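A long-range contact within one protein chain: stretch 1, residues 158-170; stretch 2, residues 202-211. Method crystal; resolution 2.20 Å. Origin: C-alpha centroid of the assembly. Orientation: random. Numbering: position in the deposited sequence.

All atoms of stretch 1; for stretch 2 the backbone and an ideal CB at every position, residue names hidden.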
# COMPACT_ATOMS: atom_id res chain seq x y z
N SER A 158 -19.76 -17.21 16.96
CA SER A 158 -20.57 -18.07 17.84
C SER A 158 -21.31 -19.24 17.17
O SER A 158 -21.64 -20.22 17.86
CB SER A 158 -21.57 -17.23 18.63
OG SER A 158 -20.97 -16.92 19.87
N ASP A 159 -21.60 -19.14 15.88
CA ASP A 159 -22.21 -20.24 15.15
C ASP A 159 -21.22 -21.38 15.01
O ASP A 159 -21.58 -22.54 15.17
CB ASP A 159 -22.68 -19.84 13.73
CG ASP A 159 -23.81 -18.82 13.73
OD1 ASP A 159 -24.52 -18.70 14.75
OD2 ASP A 159 -23.98 -18.13 12.70
N GLY A 160 -19.97 -21.05 14.69
CA GLY A 160 -18.95 -22.05 14.40
C GLY A 160 -18.13 -22.46 15.60
O GLY A 160 -17.59 -23.56 15.64
N PHE A 161 -18.04 -21.57 16.58
CA PHE A 161 -17.26 -21.83 17.78
C PHE A 161 -18.11 -21.51 19.02
O PHE A 161 -17.88 -20.49 19.70
CB PHE A 161 -15.97 -20.99 17.77
CG PHE A 161 -15.12 -21.18 16.53
CD1 PHE A 161 -15.37 -20.45 15.37
CD2 PHE A 161 -14.06 -22.09 16.53
CE1 PHE A 161 -14.58 -20.62 14.23
CE2 PHE A 161 -13.26 -22.25 15.40
CZ PHE A 161 -13.52 -21.52 14.25
N PRO A 162 -19.10 -22.38 19.34
CA PRO A 162 -20.09 -22.10 20.39
C PRO A 162 -19.43 -21.92 21.75
O PRO A 162 -19.93 -21.16 22.57
CB PRO A 162 -20.97 -23.36 20.41
CG PRO A 162 -20.70 -24.05 19.12
CD PRO A 162 -19.26 -23.75 18.81
N CYS A 163 -18.31 -22.62 21.95
CA CYS A 163 -17.42 -22.49 23.12
C CYS A 163 -16.98 -21.05 23.46
O CYS A 163 -16.53 -20.79 24.57
CB CYS A 163 -16.18 -23.41 22.96
SG CYS A 163 -15.05 -23.12 21.53
N LEU A 164 -17.12 -20.13 22.51
CA LEU A 164 -16.66 -18.75 22.74
C LEU A 164 -17.76 -17.79 23.21
O LEU A 164 -17.49 -16.62 23.53
CB LEU A 164 -15.96 -18.20 21.50
CG LEU A 164 -14.71 -18.98 21.05
CD1 LEU A 164 -14.18 -18.45 19.74
CD2 LEU A 164 -13.63 -18.95 22.13
N ARG A 165 -19.00 -18.27 23.24
CA ARG A 165 -20.11 -17.44 23.73
C ARG A 165 -19.82 -17.06 25.18
O ARG A 165 -19.39 -17.89 25.97
CB ARG A 165 -21.44 -18.21 23.62
CG ARG A 165 -22.71 -17.37 23.75
CD ARG A 165 -23.96 -18.23 23.59
NE ARG A 165 -24.00 -18.95 22.31
CZ ARG A 165 -23.63 -20.22 22.13
NH1 ARG A 165 -23.19 -20.96 23.16
NH2 ARG A 165 -23.69 -20.76 20.92
N GLY A 166 -20.00 -15.78 25.50
CA GLY A 166 -19.79 -15.30 26.87
C GLY A 166 -18.35 -15.01 27.25
O GLY A 166 -18.08 -14.66 28.39
N THR A 167 -17.42 -15.19 26.31
CA THR A 167 -16.01 -14.84 26.52
C THR A 167 -15.71 -13.54 25.77
O THR A 167 -16.52 -13.11 24.96
CB THR A 167 -15.05 -15.96 26.04
OG1 THR A 167 -14.94 -15.93 24.61
CG2 THR A 167 -15.51 -17.35 26.50
N ILE A 168 -14.55 -12.94 26.03
CA ILE A 168 -14.11 -11.73 25.30
C ILE A 168 -13.95 -11.94 23.78
O ILE A 168 -13.94 -10.98 23.01
CB ILE A 168 -12.80 -11.12 25.87
CG1 ILE A 168 -11.63 -12.12 25.75
CG2 ILE A 168 -12.99 -10.67 27.32
CD1 ILE A 168 -10.27 -11.53 26.08
N PHE A 169 -13.82 -13.19 23.36
CA PHE A 169 -13.62 -13.52 21.94
C PHE A 169 -14.90 -13.53 21.11
O PHE A 169 -14.85 -13.64 19.88
CB PHE A 169 -12.89 -14.86 21.81
CG PHE A 169 -11.53 -14.86 22.43
CD1 PHE A 169 -10.46 -14.18 21.83
CD2 PHE A 169 -11.30 -15.54 23.63
CE1 PHE A 169 -9.20 -14.18 22.41
CE2 PHE A 169 -10.03 -15.54 24.21
CZ PHE A 169 -8.99 -14.86 23.60
N GLU A 170 -16.05 -13.41 21.78
CA GLU A 170 -17.34 -13.49 21.13
C GLU A 170 -17.52 -12.42 20.05
O GLU A 170 -18.11 -12.69 19.00
CB GLU A 170 -18.45 -13.38 22.19
CG GLU A 170 -19.79 -13.95 21.78
CD GLU A 170 -20.91 -13.51 22.70
OE1 GLU A 170 -20.71 -13.49 23.94
OE2 GLU A 170 -21.99 -13.16 22.17
N UNK A 202 -17.38 -29.36 12.12
CA UNK A 202 -18.20 -29.82 13.25
C UNK A 202 -18.29 -28.77 14.35
O UNK A 202 -17.27 -28.32 14.87
CB UNK A 202 -17.63 -31.12 13.82
N UNK A 203 -19.52 -28.38 14.68
CA UNK A 203 -19.79 -27.43 15.76
C UNK A 203 -19.48 -28.10 17.10
O UNK A 203 -20.35 -28.65 17.77
CB UNK A 203 -21.24 -26.95 15.72
N UNK A 204 -18.20 -28.03 17.47
CA UNK A 204 -17.65 -28.77 18.60
C UNK A 204 -17.76 -28.02 19.94
O UNK A 204 -18.87 -27.73 20.40
CB UNK A 204 -16.18 -29.10 18.32
N UNK A 205 -16.61 -27.72 20.55
CA UNK A 205 -16.49 -27.04 21.85
C UNK A 205 -15.03 -27.17 22.30
O UNK A 205 -14.17 -27.57 21.50
CB UNK A 205 -17.45 -27.63 22.89
N UNK A 206 -14.76 -26.84 23.56
CA UNK A 206 -13.44 -26.99 24.22
C UNK A 206 -12.33 -26.11 23.61
O UNK A 206 -11.95 -26.29 22.45
CB UNK A 206 -13.00 -28.45 24.15
N UNK A 207 -11.80 -25.15 24.37
CA UNK A 207 -12.25 -24.79 25.71
C UNK A 207 -12.42 -23.26 25.81
O UNK A 207 -12.31 -22.57 24.80
CB UNK A 207 -11.26 -25.30 26.76
N UNK A 208 -12.68 -22.71 27.00
CA UNK A 208 -12.72 -23.42 28.28
C UNK A 208 -11.64 -22.94 29.23
O UNK A 208 -11.45 -23.50 30.31
CB UNK A 208 -12.57 -24.93 28.06
N UNK A 209 -10.92 -21.90 28.81
CA UNK A 209 -9.94 -21.24 29.65
C UNK A 209 -9.34 -20.00 29.01
O UNK A 209 -8.39 -20.10 28.22
CB UNK A 209 -8.82 -22.22 30.01
N UNK A 210 -9.89 -18.84 29.33
CA UNK A 210 -9.28 -17.57 28.92
C UNK A 210 -8.23 -17.17 29.96
O UNK A 210 -8.57 -16.77 31.07
CB UNK A 210 -10.34 -16.47 28.76
N UNK A 211 -6.95 -17.30 29.61
CA UNK A 211 -5.86 -16.96 30.53
C UNK A 211 -4.99 -15.80 30.04
O UNK A 211 -5.24 -15.21 28.99
CB UNK A 211 -4.98 -18.19 30.76

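Position 202 opens the second stretch with its CA-to-CB bond directed away from stretch 1 and nothing of that stretch within 5.5 Å of the ideal CB. The contact sets no preference here, and the residue is S202.

At position 203 the bond runs sideways. The ideal CB lies 4.5 Å from D159 O and 4.5 Å from P162 CG, so a side chain meets a carbonyl at the end of the helix and the edge of a proline ring. A small or medium residue would suit, polar or apolar. The deposited T203 has chi1 in t, which brings OG1 to 3.3 Å from P162 CG; OG1 stays 4.2 Å from D159 O, and no hydrogen bond crosses here.

Position 204 also points sideways, into space that stretch 1 leaves empty, so many residues would be accepted. It is N204, whose main-chain O, 4.3 Å from P162 CG, makes its closest approach.

At position 205 the chain passes nearest to C163, with the two CA atoms 4.8 Å apart. The bond is again sideways, and the ideal CB lies 4.4 Å from C163 CB. A short side chain would fit beside the cysteine; a longer one could turn its end toward it or leave. D205 takes the former course: OD1 comes to 3.2 Å from C163 CB and also accepts a hydrogen bond from the main-chain N of position 206, with OD1 of D205 3.1 Å from that N, a link that ties the carboxylate to the next peptide N.

Position 206 points away, and its phi/psi of 65/115 is unusual for any residue with a side chain and would be easiest for glycine, although the poor order here gives the angles little weight. The residue is nevertheless I206; its main-chain N, 3.8 Å from C163 CB, provides the contact.

Position 207 likewise points away and leaves the choice wide. M207 follows a cis peptide bond and approaches stretch 1 through its backbone, with O 4.3 Å from C163 SG.

Position 208, with phi at 117° after a second cis peptide bond, favours glycine, and is G208. At position 209 a CB would point away and stretch 1 sets no limit, so small or larger residues would do as far as this contact goes; it is G209.

Position 210 points toward stretch 1, its ideal CB 4.7 Å from F169 CE2 and 5.5 Å from both I168 CG1 and T167 CB. This largely apolar setting suits valine, isoleucine, leucine or perhaps threonine. V210, with chi1 in t, places CG2 4.0 Å from F169 CE2, at the ring edge, and 4.1 Å from T167 CB, while CG1 lies 4.3 Å from I168 CD1.

Position 211, in the strand, is out of reach and could hold almost anything; it is K211.

Stretch 2 (202-211) STNDIMGGVK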
# COMPACT_ATOMS: atom_id res chain seq x y z
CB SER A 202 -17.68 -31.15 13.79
OG SER A 202 -18.22 -31.43 15.07
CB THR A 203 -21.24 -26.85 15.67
OG1 THR A 203 -21.65 -26.37 16.95
CG2 THR A 203 -22.24 -27.90 15.19
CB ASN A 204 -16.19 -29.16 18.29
CG ASN A 204 -15.68 -30.29 19.16
OD1 ASN A 204 -14.76 -30.11 19.96
ND2 ASN A 204 -16.27 -31.47 19.00
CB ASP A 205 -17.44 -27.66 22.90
CG ASP A 205 -18.18 -26.61 23.73
OD1 ASP A 205 -17.53 -25.86 24.51
OD2 ASP A 205 -19.42 -26.54 23.62
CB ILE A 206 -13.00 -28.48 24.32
CG1 ILE A 206 -14.01 -29.30 25.14
CG2 ILE A 206 -11.61 -28.61 24.93
CD1 ILE A 206 -15.00 -30.10 24.32
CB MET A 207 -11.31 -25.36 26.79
CG MET A 207 -9.84 -25.00 26.66
SD MET A 207 -8.87 -26.32 25.90
CE MET A 207 -7.25 -25.99 26.59
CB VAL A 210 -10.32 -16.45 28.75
CG1 VAL A 210 -9.65 -15.16 28.31
CG2 VAL A 210 -11.39 -16.85 27.76
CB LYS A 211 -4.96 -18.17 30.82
CG LYS A 211 -5.65 -19.37 31.44
CD LYS A 211 -5.85 -20.44 30.39
CE LYS A 211 -5.97 -21.82 31.02
NZ LYS A 211 -7.39 -22.20 31.27
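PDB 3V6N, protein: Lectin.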